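Local coordinates for FACT-Spt16 (Cicer arietinum, PDB 5CE6), which forms part of the histone chaperone FACT and, through its N-terminal region, probably takes part in binding histones H3-H4 during transcription, at residues Ile24-Phe29 with Glu107-Pro112; Thr31-Phe36 with Arg114-Val119. All coordinates share one frame; numbering follows the deposited sequence.

Contact 1: Ile24-Phe29 with Glu107-Pro112; sequences IDLNTF and ESVKKP
Val109 fits between three apolar side chains of Ile24-Phe29, and its branching at CB lets it meet them all. CB itself sits over one face of the Phe29 ring, 4.0 Å from its centroid and 23° off the normal, displaced toward the rim atoms CE2 and CZ: a CH-pi contact. Val109 CG1, anti to the carbonyl carbon (chi1 -58°), runs out across that line, beside the ring, and meets Leu26 CD2 at 3.6 Å and Ile24 CG2 at 3.9 Å. Phe29 CG lies anti to its own backbone N (chi1 171°). Pro112 CB approaches the ring at its edge, 4.0 Å from Phe29 CD2. The rigid proline suits a first turn, where no backbone N-H is needed for helical bonding, and its ring carbon CG packs against Leu26 CD1 at 3.7 Å. This part is tight, and Leu77 and Leu78 of helix 69-78 close in on Phe29.

Towards Ser108 the contact differs in kind: the Leu26 methyl CD2 rests 3.6 Å from the carbonyl Ser108 O, the side chains come no nearer than 4.3 Å (Leu26 CD2 to Ser108 OG), and both residues are partly exposed. No hydrogen bond crosses the contact, and Ser108 OG is spent on Ile105 O. Turned away from the contact, Asp25 caps its own helix, OD1 accepting from Thr28 N at 3.0 Å; in the other segment Lys110 NZ forms a salt bridge with Glu107 OE2. Two helix starts thus meet side by side, an N-capped one and one with proline in its first turn, packing as neighbouring helices of the alpha/beta Spt16 N-terminal lobe.

Contact 2: Thr31-Phe36 with Arg114-Val119; sequences TRLKAF and RESVGV
Apolar contact between Leu33 and Val117 carries this meeting of two helices. The two side chains cross at about a right angle, with Leu33 CD2 3.6 Å from Val117 CG2 and Leu33 CG close behind it. Leu33 CG stands anti to its backbone N (chi1 -170°), and the branched end beyond it reaches the partner with one methyl, CD2, which also comes within 4.3 Å of Val119 CG2. The other methyl of Val117, CG1, lies against the backbone of the opposing helix, 3.6 Å from Lys34 CA. A short, beta-branched residue suits this close approach, since the CA atoms of Lys34 and Val117 are only 5.9 Å apart. Gly118, with no CB to strain its positive phi, then takes the chain out of the helix toward Val119.

Polar groups meet here without a hydrogen bond between the segments. A bend at chi2 (134°) places Lys34 CD 3.5 Å from Ser116 O; a second bend at chi3 turns CE, and the ammonium NZ stays 3.9 Å from that same Ser116 O. Ser116 OG lies near Leu33 CD2; being small, the serine fits at the interface, and its hydroxyl bonds back to Pro112 O, one turn earlier.

Around this pair, Tyr37 of helix 26-42 touches both Val117 and Val119, Ala113 of helix 110-117 touches Leu33 and Val119, and Ile94 of strand 93-98 touches both Leu33 and Val119, joining helix 26-42, and the chain just after helix 110-117, to the sheet.

Contacts 1 and 2 are successive parts of one interface between helix 26-42 and helix 110-117, their centres 10 Å apart. Both helices run the same way through it: contact 1 joins their beginnings, and contact 2 joins the next turns of the first to the end of the second. Pro112 and Ser116 connect the two, since the hydroxyl of Ser116, a residue of contact 2, bonds to the carbonyl O of Pro112, a residue of contact 1. Each centre lies about 26 Å from the centre of the chain, on the same side, within the N-terminal lobe; the potassium site at Ala295, Ser420 and Asn422 belongs to neither contact.

Contact 1: Ile24-Phe29 with Glu107-Pro112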
ATOM      1  N   ILE A  24      11.092  19.352   9.524  1.00 42.65           N
ATOM      2  CA  ILE A  24      11.779  18.157   9.028  1.00 38.40           C
ATOM      3  C   ILE A  24      12.684  17.496  10.068  1.00 32.32           C
ATOM      4  O   ILE A  24      13.550  18.139  10.656  1.00 34.34           O
ATOM      5  CB  ILE A  24      12.583  18.444   7.736  1.00 30.14           C
ATOM      6  CG1 ILE A  24      11.625  18.760   6.579  1.00 31.90           C
ATOM      7  CG2 ILE A  24      13.462  17.247   7.367  1.00 26.53           C
ATOM      8  CD1 ILE A  24      12.324  19.261   5.321  1.00 36.83           C
ATOM      9  N   ASP A  25      12.455  16.205  10.291  1.00 35.46           N
ATOM     10  CA  ASP A  25      13.310  15.397  11.145  1.00 30.00           C
ATOM     11  C   ASP A  25      14.663  15.213  10.458  1.00 29.80           C
ATOM     12  O   ASP A  25      14.801  14.366   9.573  1.00 24.87           O
ATOM     13  CB  ASP A  25      12.639  14.040  11.372  1.00 32.23           C
ATOM     14  CG  ASP A  25      13.291  13.234  12.473  1.00 42.29           C
ATOM     15  OD1 ASP A  25      14.538  13.178  12.539  1.00 41.83           O
ATOM     16  OD2 ASP A  25      12.539  12.642  13.273  1.00 51.04           O
ATOM     17  N   LEU A  26      15.655  16.003  10.862  1.00 33.55           N
ATOM     18  CA  LEU A  26      16.971  15.979  10.222  1.00 30.93           C
ATOM     19  C   LEU A  26      17.750  14.682  10.447  1.00 31.32           C
ATOM     20  O   LEU A  26      18.522  14.264   9.585  1.00 32.54           O
ATOM     21  CB  LEU A  26      17.814  17.185  10.654  1.00 30.65           C
ATOM     22  CG  LEU A  26      17.264  18.559  10.263  1.00 38.78           C
ATOM     23  CD1 LEU A  26      18.244  19.658  10.601  1.00 38.57           C
ATOM     24  CD2 LEU A  26      16.910  18.609   8.788  1.00 31.99           C
ATOM     25  N   ASN A  27      17.554  14.049  11.602  1.00 34.48           N
ATOM     26  CA  ASN A  27      18.235  12.794  11.916  1.00 31.88           C
ATOM     27  C   ASN A  27      17.753  11.672  11.008  1.00 25.21           C
ATOM     28  O   ASN A  27      18.549  10.912  10.452  1.00 28.43           O
ATOM     29  CB  ASN A  27      18.014  12.422  13.387  1.00 34.98           C
ATOM     30  CG  ASN A  27      18.969  11.342  13.872  1.00 50.97           C
ATOM     31  OD1 ASN A  27      19.151  10.312  13.217  1.00 62.74           O
ATOM     32  ND2 ASN A  27      19.582  11.571  15.028  1.00 46.30           N
ATOM     33  N   THR A  28      16.437  11.580  10.862  1.00 21.70           N
ATOM     34  CA  THR A  28      15.824  10.605   9.970  1.00 26.65           C
ATOM     35  C   THR A  28      16.255  10.847   8.525  1.00 22.36           C
ATOM     36  O   THR A  28      16.606   9.908   7.810  1.00 21.37           O
ATOM     37  CB  THR A  28      14.295  10.673  10.065  1.00 30.26           C
ATOM     38  OG1 THR A  28      13.884  10.203  11.354  1.00 31.97           O
ATOM     39  CG2 THR A  28      13.655   9.818   8.988  1.00 36.83           C
ATOM     40  N   PHE A  29      16.236  12.111   8.110  1.00 31.07           N
ATOM     41  CA  PHE A  29      16.670  12.493   6.770  1.00 21.07           C
ATOM     42  C   PHE A  29      18.091  11.993   6.491  1.00 22.43           C
ATOM     43  O   PHE A  29      18.345  11.387   5.452  1.00 26.34           O
ATOM     44  CB  PHE A  29      16.602  14.015   6.600  1.00 25.72           C
ATOM     45  CG  PHE A  29      17.222  14.506   5.326  1.00 26.55           C
ATOM     46  CD1 PHE A  29      16.553  14.371   4.117  1.00 21.19           C
ATOM     47  CD2 PHE A  29      18.469  15.110   5.332  1.00 27.53           C
ATOM     48  CE1 PHE A  29      17.123  14.815   2.940  1.00 20.29           C
ATOM     49  CE2 PHE A  29      19.045  15.564   4.157  1.00 26.32           C
ATOM     50  CZ  PHE A  29      18.371  15.419   2.962  1.00 20.65           C
ATOM     51  N   GLU A 107      15.948  24.545   2.972  1.00 26.34           N
ATOM     52  CA  GLU A 107      17.218  25.135   3.398  1.00 27.33           C
ATOM     53  C   GLU A 107      17.838  24.360   4.562  1.00 29.81           C
ATOM     54  O   GLU A 107      19.057  24.217   4.650  1.00 34.35           O
ATOM     55  CB  GLU A 107      17.030  26.602   3.791  1.00 38.10           C
ATOM     56  CG  GLU A 107      16.919  27.552   2.612  1.00 44.75           C
ATOM     57  CD  GLU A 107      18.230  27.714   1.866  1.00 46.83           C
ATOM     58  OE1 GLU A 107      19.293  27.435   2.460  1.00 51.16           O
ATOM     59  OE2 GLU A 107      18.198  28.121   0.687  1.00 54.75           O
ATOM     60  N   SER A 108      16.985  23.841   5.437  1.00 31.39           N
ATOM     61  CA  SER A 108      17.433  23.203   6.671  1.00 37.25           C
ATOM     62  C   SER A 108      18.128  21.855   6.468  1.00 33.40           C
ATOM     63  O   SER A 108      18.813  21.372   7.368  1.00 32.04           O
ATOM     64  CB  SER A 108      16.256  23.029   7.633  1.00 39.18           C
ATOM     65  OG  SER A 108      15.282  22.158   7.090  1.00 41.67           O
ATOM     66  N   VAL A 109      17.951  21.244   5.300  1.00 27.95           N
ATOM     67  CA  VAL A 109      18.562  19.938   5.045  1.00 24.44           C
ATOM     68  C   VAL A 109      19.889  20.032   4.277  1.00 22.16           C
ATOM     69  O   VAL A 109      20.539  19.021   4.030  1.00 24.10           O
ATOM     70  CB  VAL A 109      17.574  18.954   4.360  1.00 36.39           C
ATOM     71  CG1 VAL A 109      16.332  18.773   5.208  1.00 37.45           C
ATOM     72  CG2 VAL A 109      17.175  19.441   2.989  1.00 32.25           C
ATOM     73  N   LYS A 110      20.303  21.244   3.923  1.00 25.70           N
ATOM     74  CA  LYS A 110      21.582  21.427   3.231  1.00 26.32           C
ATOM     75  C   LYS A 110      22.769  20.919   4.050  1.00 27.09           C
ATOM     76  O   LYS A 110      23.553  20.099   3.574  1.00 27.11           O
ATOM     77  CB  LYS A 110      21.798  22.889   2.844  1.00 28.11           C
ATOM     78  CG  LYS A 110      21.024  23.311   1.607  1.00 25.40           C
ATOM     79  CD  LYS A 110      21.206  24.794   1.340  1.00 28.95           C
ATOM     80  CE  LYS A 110      20.460  25.223   0.093  1.00 32.38           C
ATOM     81  NZ  LYS A 110      20.614  26.698  -0.125  1.00 32.40           N
ATOM     82  N   LYS A 111      22.897  21.401   5.279  1.00 30.34           N
ATOM     83  CA  LYS A 111      23.981  20.948   6.149  1.00 38.27           C
ATOM     84  C   LYS A 111      23.904  19.438   6.455  1.00 34.43           C
ATOM     85  O   LYS A 111      24.903  18.731   6.298  1.00 33.42           O
ATOM     86  CB  LYS A 111      24.084  21.803   7.425  1.00 42.82           C
ATOM     87  N   PRO A 112      22.720  18.934   6.860  1.00 33.39           N
ATOM     88  CA  PRO A 112      22.598  17.486   7.087  1.00 35.60           C
ATOM     89  C   PRO A 112      22.938  16.631   5.865  1.00 34.76           C
ATOM     90  O   PRO A 112      23.482  15.539   6.030  1.00 26.95           O
ATOM     91  CB  PRO A 112      21.120  17.319   7.437  1.00 33.74           C
ATOM     92  CG  PRO A 112      20.753  18.618   8.070  1.00 31.30           C
ATOM     93  CD  PRO A 112      21.510  19.652   7.307  1.00 29.01           C
TER

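Contact 2: Thr31-Phe36 with Arg114-Val119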
ATOM      1  N   THR A  31      19.898   9.597   8.059  1.00 23.65           N
ATOM      2  CA  THR A  31      19.962   8.145   8.088  1.00 26.32           C
ATOM      3  C   THR A  31      19.411   7.554   6.800  1.00 24.58           C
ATOM      4  O   THR A  31      20.012   6.653   6.201  1.00 21.33           O
ATOM      5  CB  THR A  31      19.182   7.579   9.285  1.00 32.36           C
ATOM      6  OG1 THR A  31      19.815   7.997  10.499  1.00 36.29           O
ATOM      7  CG2 THR A  31      19.162   6.068   9.240  1.00 32.91           C
ATOM      8  N   ARG A  32      18.274   8.079   6.362  1.00 20.28           N
ATOM      9  CA  ARG A  32      17.628   7.563   5.166  1.00 16.70           C
ATOM     10  C   ARG A  32      18.324   7.983   3.867  1.00 16.68           C
ATOM     11  O   ARG A  32      18.375   7.192   2.922  1.00 19.36           O
ATOM     12  CB  ARG A  32      16.134   7.894   5.183  1.00 19.56           C
ATOM     13  CG  ARG A  32      15.388   7.058   6.230  1.00 24.86           C
ATOM     14  CD  ARG A  32      13.906   7.381   6.330  1.00 24.86           C
ATOM     15  NE  ARG A  32      13.310   6.696   7.478  1.00 26.51           N
ATOM     16  CZ  ARG A  32      12.057   6.858   7.898  1.00 20.07           C
ATOM     17  NH1 ARG A  32      11.240   7.689   7.276  1.00 19.63           N
ATOM     18  NH2 ARG A  32      11.629   6.192   8.967  1.00 20.59           N
ATOM     19  N   LEU A  33      18.893   9.193   3.829  1.00 21.70           N
ATOM     20  CA  LEU A  33      19.651   9.620   2.653  1.00 18.93           C
ATOM     21  C   LEU A  33      20.887   8.731   2.488  1.00 18.81           C
ATOM     22  O   LEU A  33      21.247   8.332   1.375  1.00 24.62           O
ATOM     23  CB  LEU A  33      20.048  11.103   2.748  1.00 23.61           C
ATOM     24  CG  LEU A  33      20.651  11.766   1.505  1.00 22.67           C
ATOM     25  CD1 LEU A  33      19.662  11.707   0.359  1.00 17.19           C
ATOM     26  CD2 LEU A  33      21.042  13.210   1.792  1.00 25.27           C
ATOM     27  N   LYS A  34      21.524   8.408   3.610  1.00 25.82           N
ATOM     28  CA  LYS A  34      22.673   7.511   3.604  1.00 23.88           C
ATOM     29  C   LYS A  34      22.269   6.124   3.118  1.00 23.77           C
ATOM     30  O   LYS A  34      22.940   5.531   2.270  1.00 21.80           O
ATOM     31  CB  LYS A  34      23.270   7.423   5.009  1.00 23.97           C
ATOM     32  CG  LYS A  34      24.693   6.892   5.063  1.00 34.66           C
ATOM     33  CD  LYS A  34      25.545   7.757   5.985  1.00 47.05           C
ATOM     34  CE  LYS A  34      24.764   8.170   7.229  1.00 52.71           C
ATOM     35  NZ  LYS A  34      25.448   9.248   7.997  1.00 57.32           N
ATOM     36  N   ALA A  35      21.163   5.621   3.657  1.00 21.72           N
ATOM     37  CA  ALA A  35      20.641   4.314   3.267  1.00 22.51           C
ATOM     38  C   ALA A  35      20.376   4.264   1.768  1.00 24.54           C
ATOM     39  O   ALA A  35      20.749   3.301   1.098  1.00 20.84           O
ATOM     40  CB  ALA A  35      19.374   3.990   4.043  1.00 26.16           C
ATOM     41  N   PHE A  36      19.742   5.317   1.255  1.00 19.77           N
ATOM     42  CA  PHE A  36      19.468   5.459  -0.174  1.00 20.07           C
ATOM     43  C   PHE A  36      20.768   5.457  -1.003  1.00 18.91           C
ATOM     44  O   PHE A  36      20.922   4.640  -1.912  1.00 19.50           O
ATOM     45  CB  PHE A  36      18.658   6.752  -0.404  1.00 17.37           C
ATOM     46  CG  PHE A  36      18.391   7.077  -1.853  1.00 20.28           C
ATOM     47  CD1 PHE A  36      18.237   6.079  -2.804  1.00 22.21           C
ATOM     48  CD2 PHE A  36      18.299   8.401  -2.259  1.00 27.50           C
ATOM     49  CE1 PHE A  36      17.990   6.393  -4.132  1.00 24.22           C
ATOM     50  CE2 PHE A  36      18.047   8.725  -3.584  1.00 24.71           C
ATOM     51  CZ  PHE A  36      17.895   7.722  -4.521  1.00 27.03           C
ATOM     52  N   ARG A 114      25.076  17.469   3.436  1.00 23.94           N
ATOM     53  CA  ARG A 114      26.528  17.550   3.339  1.00 28.95           C
ATOM     54  C   ARG A 114      27.194  16.571   4.296  1.00 32.86           C
ATOM     55  O   ARG A 114      28.090  15.820   3.913  1.00 39.88           O
ATOM     56  CB  ARG A 114      27.011  18.956   3.673  1.00 36.48           C
ATOM     57  CG  ARG A 114      27.171  19.866   2.480  1.00 45.43           C
ATOM     58  CD  ARG A 114      28.104  21.021   2.818  1.00 49.81           C
ATOM     59  NE  ARG A 114      27.681  21.711   4.032  1.00 52.67           N
ATOM     60  CZ  ARG A 114      26.778  22.685   4.057  1.00 53.03           C
ATOM     61  NH1 ARG A 114      26.204  23.086   2.931  1.00 56.34           N
ATOM     62  NH2 ARG A 114      26.447  23.259   5.206  1.00 54.43           N
ATOM     63  N   GLU A 115      26.732  16.579   5.542  1.00 36.84           N
ATOM     64  CA  GLU A 115      27.396  15.843   6.614  1.00 44.85           C
ATOM     65  C   GLU A 115      27.090  14.348   6.600  1.00 39.25           C
ATOM     66  O   GLU A 115      27.751  13.571   7.288  1.00 42.30           O
ATOM     67  CB  GLU A 115      27.042  16.455   7.974  1.00 51.97           C
ATOM     68  CG  GLU A 115      27.424  17.928   8.104  1.00 60.22           C
ATOM     69  CD  GLU A 115      27.186  18.479   9.499  1.00 64.53           C
ATOM     70  OE1 GLU A 115      28.033  19.263   9.981  1.00 64.25           O
ATOM     71  OE2 GLU A 115      26.153  18.132  10.112  1.00 64.59           O
ATOM     72  N   SER A 116      26.099  13.942   5.811  1.00 27.56           N
ATOM     73  CA  SER A 116      25.708  12.536   5.758  1.00 29.91           C
ATOM     74  C   SER A 116      26.266  11.789   4.540  1.00 38.99           C
ATOM     75  O   SER A 116      26.862  10.719   4.686  1.00 35.83           O
ATOM     76  CB  SER A 116      24.185  12.398   5.831  1.00 34.68           C
ATOM     77  OG  SER A 116      23.553  13.149   4.811  1.00 40.20           O
ATOM     78  N   VAL A 117      26.081  12.344   3.344  1.00 29.26           N
ATOM     79  CA  VAL A 117      26.533  11.666   2.126  1.00 24.77           C
ATOM     80  C   VAL A 117      27.470  12.509   1.264  1.00 23.21           C
ATOM     81  O   VAL A 117      27.818  12.115   0.148  1.00 32.44           O
ATOM     82  CB  VAL A 117      25.349  11.169   1.258  1.00 26.23           C
ATOM     83  CG1 VAL A 117      24.637  10.031   1.942  1.00 33.36           C
ATOM     84  CG2 VAL A 117      24.382  12.299   0.975  1.00 25.66           C
ATOM     85  N   GLY A 118      27.866  13.669   1.772  1.00 24.00           N
ATOM     86  CA  GLY A 118      28.794  14.526   1.057  1.00 26.91           C
ATOM     87  C   GLY A 118      28.180  15.236  -0.138  1.00 31.06           C
ATOM     88  O   GLY A 118      28.898  15.639  -1.061  1.00 29.68           O
ATOM     89  N   VAL A 119      26.863  15.410  -0.127  1.00 26.68           N
ATOM     90  CA  VAL A 119      26.205  16.070  -1.259  1.00 30.50           C
ATOM     91  C   VAL A 119      25.791  17.520  -1.002  1.00 32.00           C
ATOM     92  O   VAL A 119      25.481  17.911   0.126  1.00 26.85           O
ATOM     93  CB  VAL A 119      24.983  15.279  -1.781  1.00 24.72           C
ATOM     94  CG1 VAL A 119      25.379  13.855  -2.130  1.00 34.26           C
ATOM     95  CG2 VAL A 119      23.844  15.299  -0.767  1.00 25.96           C
TER